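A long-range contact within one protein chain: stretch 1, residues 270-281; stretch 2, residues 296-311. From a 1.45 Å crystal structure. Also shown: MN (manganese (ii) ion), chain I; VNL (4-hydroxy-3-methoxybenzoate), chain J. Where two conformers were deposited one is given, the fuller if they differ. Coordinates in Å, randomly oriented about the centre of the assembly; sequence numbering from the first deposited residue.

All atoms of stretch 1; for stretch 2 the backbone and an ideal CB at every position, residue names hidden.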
ATOM      1  N   THR A 270     -14.258  -5.495   2.609  1.00  3.87           N
ATOM      2  CA  THR A 270     -14.401  -6.835   3.171  1.00  4.20           C
ATOM      3  C   THR A 270     -13.106  -7.306   3.795  1.00  3.52           C
ATOM      4  O   THR A 270     -12.038  -6.742   3.539  1.00  4.24           O
ATOM      5  CB  THR A 270     -14.885  -7.896   2.159  1.00  4.48           C
ATOM      6  OG1 THR A 270     -13.756  -8.469   1.485  1.00  4.08           O
ATOM      7  CG2 THR A 270     -15.878  -7.308   1.144  1.00  5.18           C
ATOM      8  N   THR A 271     -13.216  -8.358   4.599  1.00  3.75           N
ATOM      9  CA  THR A 271     -12.082  -8.903   5.341  1.00  3.54           C
ATOM     10  C   THR A 271     -11.374 -10.051   4.625  1.00  4.92           C
ATOM     11  O   THR A 271     -10.567 -10.731   5.244  1.00  5.24           O
ATOM     12  CB  THR A 271     -12.537  -9.429   6.718  1.00  5.21           C
ATOM     13  OG1 THR A 271     -13.419 -10.540   6.529  1.00  5.10           O
ATOM     14  CG2 THR A 271     -13.282  -8.330   7.501  1.00  5.24           C
ATOM     15  N   SER A 272     -11.682 -10.283   3.347  1.00  5.08           N
ATOM     16  CA  SER A 272     -11.054 -11.399   2.625  1.00  5.04           C
ATOM     17  C   SER A 272      -9.543 -11.391   2.794  1.00  5.89           C
ATOM     18  O   SER A 272      -8.889 -10.371   2.587  1.00  5.32           O
ATOM     19  CB  SER A 272     -11.390 -11.337   1.136  1.00  4.60           C
ATOM     20  OG  SER A 272     -11.098 -10.051   0.621  1.00  5.17           O
ATOM     21  N   GLY A 273      -8.974 -12.522   3.188  1.00  5.56           N
ATOM     22  CA  GLY A 273      -7.525 -12.619   3.277  1.00  4.80           C
ATOM     23  C   GLY A 273      -6.842 -11.804   4.356  1.00  3.94           C
ATOM     24  O   GLY A 273      -5.614 -11.734   4.375  1.00  4.17           O
ATOM     25  N   VAL A 274      -7.617 -11.192   5.248  1.00  4.17           N
ATOM     26  CA  VAL A 274      -7.063 -10.401   6.350  1.00  5.02           C
ATOM     27  C   VAL A 274      -7.794 -10.779   7.631  1.00  5.27           C
ATOM     28  O   VAL A 274      -8.654 -10.045   8.137  1.00  6.64           O
ATOM     29  CB  VAL A 274      -7.145  -8.881   6.091  1.00  5.16           C
ATOM     30  CG1 VAL A 274      -6.468  -8.094   7.226  1.00  5.17           C
ATOM     31  CG2 VAL A 274      -6.495  -8.552   4.743  1.00  4.71           C
ATOM     32  N   GLU A 275      -7.456 -11.957   8.140  1.00  4.74           N
ATOM     33  CA  GLU A 275      -8.101 -12.502   9.330  1.00  4.78           C
ATOM     34  C   GLU A 275      -7.377 -12.009  10.575  1.00  5.28           C
ATOM     35  O   GLU A 275      -6.801 -12.777  11.339  1.00  7.59           O
ATOM     36  CB  GLU A 275      -8.145 -14.033   9.215  1.00  5.04           C
ATOM     37  CG  GLU A 275      -8.956 -14.436   7.975  1.00  6.05           C
ATOM     38  CD  GLU A 275      -8.857 -15.912   7.593  1.00  6.88           C
ATOM     39  OE1 GLU A 275      -8.396 -16.737   8.410  1.00  7.30           O
ATOM     40  OE2 GLU A 275      -9.267 -16.231   6.445  1.00  6.41           O
ATOM     41  N   SER A 276      -7.424 -10.689  10.752  1.00  4.41           N
ATOM     42  CA  SER A 276      -6.772 -10.013  11.865  1.00  4.34           C
ATOM     43  C   SER A 276      -7.789  -9.249  12.689  1.00  4.84           C
ATOM     44  O   SER A 276      -8.417  -8.320  12.193  1.00  5.24           O
ATOM     45  CB  SER A 276      -5.745  -9.015  11.321  1.00  4.44           C
ATOM     46  OG  SER A 276      -5.345  -8.108  12.341  1.00  5.35           O
ATOM     47  N   HIS A 277      -7.958  -9.630  13.950  1.00  6.21           N
ATOM     48  CA  HIS A 277      -8.870  -8.870  14.807  1.00  5.48           C
ATOM     49  C   HIS A 277      -8.431  -7.416  14.957  1.00  5.87           C
ATOM     50  O   HIS A 277      -9.269  -6.518  15.051  1.00  6.88           O
ATOM     51  CB  HIS A 277      -8.998  -9.522  16.178  1.00  4.86           C
ATOM     52  CG  HIS A 277      -9.733 -10.824  16.155  1.00  4.94           C
ATOM     53  ND1 HIS A 277      -9.539 -11.802  17.108  1.00  6.70           N
ATOM     54  CD2 HIS A 277     -10.672 -11.304  15.304  1.00  5.62           C
ATOM     55  CE1 HIS A 277     -10.323 -12.831  16.839  1.00  7.59           C
ATOM     56  NE2 HIS A 277     -11.010 -12.562  15.743  1.00  6.63           N
ATOM     57  N   ALA A 278      -7.125  -7.176  14.987  1.00  4.60           N
ATOM     58  CA  ALA A 278      -6.620  -5.813  15.143  1.00  5.69           C
ATOM     59  C   ALA A 278      -6.961  -4.955  13.935  1.00  5.31           C
ATOM     60  O   ALA A 278      -7.352  -3.796  14.086  1.00  5.11           O
ATOM     61  CB  ALA A 278      -5.103  -5.820  15.363  1.00  6.65           C
ATOM     62  N   ALA A 279      -6.792  -5.512  12.736  1.00  5.34           N
ATOM     63  CA  ALA A 279      -7.088  -4.767  11.519  1.00  5.13           C
ATOM     64  C   ALA A 279      -8.593  -4.571  11.389  1.00  4.83           C
ATOM     65  O   ALA A 279      -9.053  -3.546  10.884  1.00  4.91           O
ATOM     66  CB  ALA A 279      -6.539  -5.491  10.283  1.00  5.59           C
ATOM     67  N   LEU A 280      -9.356  -5.564  11.837  1.00  4.28           N
ATOM     68  CA  LEU A 280     -10.822  -5.471  11.800  1.00  5.41           C
ATOM     69  C   LEU A 280     -11.287  -4.349  12.721  1.00  5.42           C
ATOM     70  O   LEU A 280     -12.114  -3.514  12.325  1.00  4.34           O
ATOM     71  CB  LEU A 280     -11.467  -6.797  12.231  1.00  4.06           C
ATOM     72  CG  LEU A 280     -12.990  -6.778  12.416  1.00  5.85           C
ATOM     73  CD1 LEU A 280     -13.677  -6.426  11.107  1.00  6.08           C
ATOM     74  CD2 LEU A 280     -13.495  -8.118  12.940  1.00  7.60           C
ATOM     75  N   ARG A 281     -10.758  -4.328  13.944  0.54  4.66           N
ATOM     76  CA  ARG A 281     -11.085  -3.282  14.908  0.54  5.56           C
ATOM     77  C   ARG A 281     -10.735  -1.884  14.391  0.54  5.78           C
ATOM     78  O   ARG A 281     -11.528  -0.949  14.531  0.54  6.82           O
ATOM     79  CB  ARG A 281     -10.378  -3.547  16.242  0.54  7.72           C
ATOM     80  CG  ARG A 281     -11.129  -4.489  17.167  0.54 10.62           C
ATOM     81  CD  ARG A 281     -10.403  -4.687  18.503  0.54 17.07           C
ATOM     82  NE  ARG A 281      -9.537  -5.866  18.507  0.54 22.52           N
ATOM     83  CZ  ARG A 281      -8.209  -5.831  18.430  0.54 20.77           C
ATOM     84  NH1 ARG A 281      -7.509  -6.961  18.433  0.54 11.91           N
ATOM     85  NH2 ARG A 281      -7.578  -4.667  18.354  0.54 19.60           N
ATOM     86  N   UNK A 296     -14.373 -14.864   2.742  1.00  5.08           N
ATOM     87  CA  UNK A 296     -13.434 -15.968   2.906  1.00  5.20           C
ATOM     88  C   UNK A 296     -12.310 -15.905   1.877  1.00  7.24           C
ATOM     89  O   UNK A 296     -11.155 -16.197   2.204  1.00  7.01           O
ATOM     90  CB  UNK A 296     -14.168 -17.306   2.797  1.00  5.20           C
ATOM     91  N   UNK A 297     -12.649 -15.520   0.644  1.00  5.06           N
ATOM     92  CA  UNK A 297     -11.771 -15.696  -0.517  1.00  6.83           C
ATOM     93  C   UNK A 297     -11.606 -17.180  -0.887  1.00  7.57           C
ATOM     94  O   UNK A 297     -10.535 -17.607  -1.328  1.00  7.19           O
ATOM     95  CB  UNK A 297     -10.402 -15.074  -0.235  1.00  6.83           C
ATOM     96  N   UNK A 298     -12.672 -17.962  -0.716  1.00  4.95           N
ATOM     97  CA  UNK A 298     -12.702 -19.351  -1.161  1.00  5.24           C
ATOM     98  C   UNK A 298     -12.746 -19.360  -2.704  1.00  4.89           C
ATOM     99  O   UNK A 298     -13.366 -18.483  -3.293  1.00  6.09           O
ATOM    100  CB  UNK A 298     -13.900 -20.093  -0.565  1.00  5.24           C
ATOM    101  N   UNK A 299     -12.096 -20.338  -3.370  1.00  5.13           N
ATOM    102  CA  UNK A 299     -11.346 -21.492  -2.859  1.00  5.75           C
ATOM    103  C   UNK A 299      -9.863 -21.224  -2.668  1.00  7.82           C
ATOM    104  O   UNK A 299      -9.092 -22.158  -2.413  1.00 10.84           O
ATOM    105  CB  UNK A 299     -11.518 -22.679  -3.809  1.00  5.75           C
ATOM    106  N   UNK A 300      -9.464 -19.968  -2.788  1.00  6.84           N
ATOM    107  CA  UNK A 300      -8.058 -19.615  -2.627  1.00  8.21           C
ATOM    108  C   UNK A 300      -7.615 -19.653  -1.163  1.00 10.68           C
ATOM    109  O   UNK A 300      -6.423 -19.775  -0.870  1.00 12.83           O
ATOM    110  CB  UNK A 300      -7.801 -18.224  -3.210  1.00  8.21           C
ATOM    111  N   UNK A 301      -8.580 -19.535  -0.252  1.00  7.53           N
ATOM    112  CA  UNK A 301      -8.354 -19.718   1.179  1.00  8.65           C
ATOM    113  C   UNK A 301      -9.426 -20.644   1.740  1.00  8.27           C
ATOM    114  O   UNK A 301     -10.519 -20.742   1.179  1.00  7.47           O
ATOM    115  CB  UNK A 301      -8.358 -18.375   1.913  1.00  8.65           C
ATOM    116  N   UNK A 302      -9.119 -21.330   2.850  1.00  8.09           N
ATOM    117  CA  UNK A 302     -10.077 -22.261   3.455  1.00  6.90           C
ATOM    118  C   UNK A 302     -11.134 -21.570   4.314  1.00  8.47           C
ATOM    119  O   UNK A 302     -10.890 -20.513   4.894  1.00  6.84           O
ATOM    120  CB  UNK A 302      -9.328 -23.287   4.307  1.00  6.90           C
ATOM    121  N   UNK A 303     -12.299 -22.193   4.408  1.00  5.72           N
ATOM    122  CA  UNK A 303     -13.422 -21.595   5.127  1.00  5.35           C
ATOM    123  C   UNK A 303     -13.278 -21.579   6.642  1.00  6.45           C
ATOM    124  O   UNK A 303     -13.602 -20.569   7.262  1.00  5.83           O
ATOM    125  CB  UNK A 303     -14.706 -22.343   4.764  1.00  5.35           C
ATOM    126  N   UNK A 304     -12.815 -22.678   7.241  1.00  5.97           N
ATOM    127  CA  UNK A 304     -12.841 -22.779   8.714  1.00  6.39           C
ATOM    128  C   UNK A 304     -12.118 -21.642   9.443  1.00  7.52           C
ATOM    129  O   UNK A 304     -12.692 -21.047  10.353  1.00  5.64           O
ATOM    130  CB  UNK A 304     -12.216 -24.109   9.140  1.00  6.39           C
ATOM    131  N   UNK A 305     -10.873 -21.313   9.038  1.00  6.57           N
ATOM    132  CA  UNK A 305     -10.207 -20.229   9.767  1.00  5.42           C
ATOM    133  C   UNK A 305     -10.910 -18.887   9.569  1.00  5.46           C
ATOM    134  O   UNK A 305     -10.937 -18.074  10.491  1.00  5.83           O
ATOM    135  CB  UNK A 305      -8.748 -20.117   9.321  1.00  5.42           C
ATOM    136  N   UNK A 306     -11.463 -18.646   8.386  1.00  4.95           N
ATOM    137  CA  UNK A 306     -12.138 -17.375   8.131  1.00  4.70           C
ATOM    138  C   UNK A 306     -13.392 -17.255   8.997  1.00  4.78           C
ATOM    139  O   UNK A 306     -13.692 -16.199   9.547  1.00  5.04           O
ATOM    140  CB  UNK A 306     -12.499 -17.246   6.650  1.00  4.70           C
ATOM    141  N   UNK A 307     -14.134 -18.349   9.088  1.00  5.00           N
ATOM    142  CA  UNK A 307     -15.318 -18.416   9.932  1.00  5.63           C
ATOM    143  C   UNK A 307     -14.958 -18.199  11.402  1.00  5.74           C
ATOM    144  O   UNK A 307     -15.607 -17.414  12.104  1.00  5.27           O
ATOM    145  CB  UNK A 307     -16.021 -19.763   9.752  1.00  5.63           C
ATOM    146  N   UNK A 308     -13.922 -18.884  11.871  1.00  5.41           N
ATOM    147  CA  UNK A 308     -13.562 -18.786  13.274  1.00  5.59           C
ATOM    148  C   UNK A 308     -13.038 -17.401  13.617  1.00  5.46           C
ATOM    149  O   UNK A 308     -13.256 -16.918  14.731  1.00  5.84           O
ATOM    150  CB  UNK A 308     -12.518 -19.846  13.628  1.00  5.59           C
ATOM    151  N   UNK A 309     -12.405 -16.749  12.643  1.00  5.79           N
ATOM    152  CA  UNK A 309     -11.961 -15.362  12.800  1.00  5.61           C
ATOM    153  C   UNK A 309     -13.129 -14.432  13.158  1.00  4.85           C
ATOM    154  O   UNK A 309     -13.053 -13.677  14.138  1.00  4.91           O
ATOM    155  CB  UNK A 309     -11.284 -14.879  11.516  1.00  5.61           C
ATOM    156  N   UNK A 310     -14.224 -14.505  12.409  1.00  5.06           N
ATOM    157  CA  UNK A 310     -15.351 -13.625  12.714  1.00  5.74           C
ATOM    158  C   UNK A 310     -16.163 -14.091  13.936  1.00  6.35           C
ATOM    159  O   UNK A 310     -16.596 -13.257  14.737  1.00  5.98           O
ATOM    160  CB  UNK A 310     -16.269 -13.531  11.494  1.00  5.74           C
ATOM    161  N   UNK A 311     -16.335 -15.405  14.115  1.00  5.29           N
ATOM    162  CA  UNK A 311     -17.087 -15.901  15.272  1.00  5.62           C
ATOM    163  C   UNK A 311     -16.428 -15.517  16.595  1.00  5.76           C
ATOM    164  O   UNK A 311     -17.104 -15.399  17.623  1.00  7.20           O
ATOM    165  CB  UNK A 311     -17.230 -17.422  15.191  1.00  5.62           C
TER
HETATM  166 MN    MN I 401     -10.462 -13.179  -4.319  1.00  5.68          MN
HETATM  167  C1  VNL J 402      -5.462 -16.047  -5.513  1.00  9.41           C
HETATM  168  CO1 VNL J 402      -6.016 -15.630  -4.295  1.00  9.82           C
HETATM  169  CO2 VNL J 402      -6.099 -15.766  -6.738  1.00 10.71           C
HETATM  170  CM1 VNL J 402      -7.233 -14.925  -4.275  1.00 12.26           C
HETATM  171  CM2 VNL J 402      -7.298 -15.057  -6.742  1.00 10.80           C
HETATM  172  OM  VNL J 402      -7.990 -14.737  -7.881  1.00 11.71           O
HETATM  173  CZ  VNL J 402      -7.888 -14.628  -5.470  1.00 10.37           C
HETATM  174  CC  VNL J 402      -4.180 -16.837  -5.509  1.00 11.63           C
HETATM  175  CV  VNL J 402      -7.472 -15.111  -9.172  1.00  8.34           C
HETATM  176  O1  VNL J 402      -3.750 -17.354  -4.442  1.00 12.91           O
HETATM  177  O2  VNL J 402      -3.589 -17.020  -6.600  1.00 11.49           O
HETATM  178  O3  VNL J 402      -9.199 -14.247  -5.524  1.00 11.87           O

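Position 296 lies where the backbones come close, its CA 5.2 Å from S272 CA, yet its CA-to-CB bond points away from stretch 1, so the contact asks little of its side chain and many types would serve. It is I296, and its carbonyl does the work: a water that accepts from G273 N has its O 2.8 Å from I296 O and 2.7 Å from E275 OE2.

At position 297 CA-to-CB points toward stretch 1, with the ideal CB 4.1 Å from S272 CB, and phi/psi of 69/35 favours glycine, asparagine or aspartate. The manganese ion lies nearby, which argues for a short ligand with a negative charge. The residue is D297: OD1 binds MN at 2.1 Å, while OD2 lies 3.9 Å from S272 CB.

Position 298 is out of reach of stretch 1, which leaves its side chain undetermined from this side; it is Y298. Position 299 is equally out of reach, but the peptide bond before it is cis, which favours proline, and it is P299. Position 300, also out of reach, has the bound aromatic acid close by, so a flat side chain would suit it. Y300 lays one ring face against the ligand, with CD1 3.3 Å from VNL C1.

Position 301 points toward stretch 1, but its ideal CB is still 5.1 Å from E275 OE2. The gap, bordered by G273 and a carboxylate, suits a long polar side chain; glutamine, lysine or arginine could span it. Q301 does so. Its OE1 comes within 3.3 Å of G273 CA and accepts from a water that also donates to G273 O. Its NE2 lies 3.4 Å from E275 OE2, at a poor angle for a hydrogen bond, but a second water accepts from NE2 and donates to that same OE2.

Position 302 points sideways, 303 away, and 304 is out of reach, so stretch 1 leaves all three open to many types. They are P302, M303 and A304; P302 O accepts from the second water at Q301.

At 305 and 306 the E275 carboxylate presses close: the ideal CBs lie 3.5 Å from OE1 and 3.4 Å from OE2 respectively. Compact side chains are suitable. P305 also fits the first turn of a helix, and A306 adds nothing beyond its CB.

Position 307 points away and 308 sideways, with nothing of stretch 1 within 5.5 Å of either ideal CB, so many types would serve. They are V307 and Q308, whose end leads away.

Position 309 points toward stretch 1, its ideal CB 4.0 Å from E275 CB, into a space bordered by T271, V274, E275 and L280. A large apolar group suits it, and a flat ring best uses the exposed CA of E275. F309 places a ring face under that atom, E275 CA lying 3.6 Å from the ring centroid; T271 OG1 meets the ring edge, and L280 CD2 lies 4.1 Å from CZ. Its backbone contributes too, since H277 NE2 donates to F309 O at 2.8 Å.

Position 310 points sideways, so a branched apolar chain could still reach L280. I310 does, CD1 lying 4.4 Å from L280 CD2. Position 311 points away, so stretch 1 does not restrict it and many types would do; it is R311.

Stretch 2 (296-311) IDYPYQPMAPAVQFIR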
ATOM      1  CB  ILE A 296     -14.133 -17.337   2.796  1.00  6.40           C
ATOM      2  CG1 ILE A 296     -15.253 -17.462   3.834  1.00  5.60           C
ATOM      3  CG2 ILE A 296     -13.110 -18.467   2.934  1.00  5.26           C
ATOM      4  CD1 ILE A 296     -16.212 -18.592   3.522  1.00  5.51           C
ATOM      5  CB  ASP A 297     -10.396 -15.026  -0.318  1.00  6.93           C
ATOM      6  CG  ASP A 297      -9.981 -14.180  -1.503  1.00  8.52           C
ATOM      7  OD1 ASP A 297     -10.509 -14.399  -2.610  1.00  7.49           O
ATOM      8  OD2 ASP A 297      -9.111 -13.298  -1.328  1.00  8.69           O
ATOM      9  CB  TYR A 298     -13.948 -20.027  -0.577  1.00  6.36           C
ATOM     10  CG  TYR A 298     -14.068 -21.485  -0.937  1.00  5.90           C
ATOM     11  CD1 TYR A 298     -13.480 -22.459  -0.147  1.00  8.03           C
ATOM     12  CD2 TYR A 298     -14.754 -21.888  -2.084  1.00  6.47           C
ATOM     13  CE1 TYR A 298     -13.575 -23.794  -0.474  1.00  7.98           C
ATOM     14  CE2 TYR A 298     -14.852 -23.219  -2.420  1.00  6.99           C
ATOM     15  CZ  TYR A 298     -14.267 -24.172  -1.606  1.00  7.87           C
ATOM     16  OH  TYR A 298     -14.343 -25.509  -1.923  1.00  8.56           O
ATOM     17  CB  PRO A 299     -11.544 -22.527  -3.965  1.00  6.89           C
ATOM     18  CG  PRO A 299     -11.550 -21.709  -5.214  1.00  9.00           C
ATOM     19  CD  PRO A 299     -12.288 -20.426  -4.833  1.00  5.81           C
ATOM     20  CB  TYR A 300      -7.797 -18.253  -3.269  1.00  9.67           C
ATOM     21  CG  TYR A 300      -8.101 -18.241  -4.763  1.00  9.96           C
ATOM     22  CD1 TYR A 300      -7.234 -18.845  -5.675  1.00 11.56           C
ATOM     23  CD2 TYR A 300      -9.263 -17.654  -5.258  1.00 11.02           C
ATOM     24  CE1 TYR A 300      -7.510 -18.855  -7.045  1.00  9.98           C
ATOM     25  CE2 TYR A 300      -9.546 -17.656  -6.628  1.00 10.11           C
ATOM     26  CZ  TYR A 300      -8.667 -18.253  -7.513  1.00  9.56           C
ATOM     27  OH  TYR A 300      -8.931 -18.260  -8.865  1.00  9.60           O
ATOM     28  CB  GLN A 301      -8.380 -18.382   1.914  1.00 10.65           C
ATOM     29  CG  GLN A 301      -7.264 -17.471   1.462  1.00 12.29           C
ATOM     30  CD  GLN A 301      -6.899 -16.410   2.479  1.00 10.28           C
ATOM     31  OE1 GLN A 301      -6.311 -15.405   2.125  1.00  7.59           O
ATOM     32  NE2 GLN A 301      -7.194 -16.660   3.751  1.00 10.38           N
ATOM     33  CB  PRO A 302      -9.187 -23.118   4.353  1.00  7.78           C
ATOM     34  CG  PRO A 302      -8.087 -22.219   4.749  1.00  8.09           C
ATOM     35  CD  PRO A 302      -7.802 -21.407   3.506  1.00  6.30           C
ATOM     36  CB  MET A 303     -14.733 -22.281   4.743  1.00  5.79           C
ATOM     37  CG  MET A 303     -15.029 -22.174   3.263  1.00  5.54           C
ATOM     38  SD  MET A 303     -16.747 -22.567   2.896  1.00  6.98           S
ATOM     39  CE  MET A 303     -16.624 -23.264   1.243  1.00  6.44           C
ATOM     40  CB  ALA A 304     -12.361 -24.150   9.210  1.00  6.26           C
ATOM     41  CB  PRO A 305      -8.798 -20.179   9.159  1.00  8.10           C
ATOM     42  CG  PRO A 305      -8.619 -21.458   8.432  1.00  9.89           C
ATOM     43  CD  PRO A 305      -9.965 -22.015   8.108  1.00  7.47           C
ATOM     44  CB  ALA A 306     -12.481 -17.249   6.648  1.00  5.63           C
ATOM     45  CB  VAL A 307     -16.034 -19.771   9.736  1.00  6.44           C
ATOM     46  CG1 VAL A 307     -17.102 -20.001  10.811  1.00  5.67           C
ATOM     47  CG2 VAL A 307     -16.650 -19.828   8.341  1.00  6.53           C
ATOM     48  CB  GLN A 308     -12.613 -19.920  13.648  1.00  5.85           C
ATOM     49  CG  GLN A 308     -13.350 -21.250  13.499  1.00  6.12           C
ATOM     50  CD  GLN A 308     -12.472 -22.479  13.602  1.00  6.41           C
ATOM     51  OE1 GLN A 308     -11.346 -22.431  14.109  1.00  6.47           O
ATOM     52  NE2 GLN A 308     -13.005 -23.606  13.141  1.00  7.16           N
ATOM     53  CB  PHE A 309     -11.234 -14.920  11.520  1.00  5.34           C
ATOM     54  CG  PHE A 309     -11.287 -13.435  11.231  1.00  4.45           C
ATOM     55  CD1 PHE A 309     -10.585 -12.514  12.005  1.00  4.62           C
ATOM     56  CD2 PHE A 309     -12.021 -12.971  10.137  1.00  5.08           C
ATOM     57  CE1 PHE A 309     -10.626 -11.146  11.699  1.00  4.27           C
ATOM     58  CE2 PHE A 309     -12.068 -11.614   9.828  1.00  4.57           C
ATOM     59  CZ  PHE A 309     -11.377 -10.701  10.614  1.00  7.07           C
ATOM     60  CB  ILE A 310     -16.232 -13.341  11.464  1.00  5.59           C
ATOM     61  CG1 ILE A 310     -17.306 -12.293  11.772  1.00  5.38           C
ATOM     62  CG2 ILE A 310     -16.881 -14.604  10.954  1.00  5.95           C
ATOM     63  CD1 ILE A 310     -16.755 -10.945  12.172  1.00  6.61           C
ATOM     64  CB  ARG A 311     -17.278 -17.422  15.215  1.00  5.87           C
ATOM     65  CG  ARG A 311     -18.267 -17.906  14.155  1.00  6.03           C
ATOM     66  CD  ARG A 311     -18.627 -19.359  14.469  1.00  6.21           C
ATOM     67  NE  ARG A 311     -19.249 -20.079  13.357  1.00  7.93           N
ATOM     68  CZ  ARG A 311     -20.514 -19.941  12.987  1.00 10.40           C
ATOM     69  NH1 ARG A 311     -21.312 -19.097  13.635  1.00 10.35           N
ATOM     70  NH2 ARG A 311     -20.982 -20.652  11.963  1.00 10.14           N
TER
HETATM   71  O   HOH W   1      -4.260 -13.440   2.614  1.00  6.27           O
HETATM   72  O   HOH W   2     -10.230 -14.703   4.388  1.00  6.87           O
HETATM   73  O   HOH W   3      -8.843 -18.587   5.283  1.00  7.36           O
HETATM   74  O   HOH W   4     -12.352 -14.173  -4.821  1.00  6.18           O
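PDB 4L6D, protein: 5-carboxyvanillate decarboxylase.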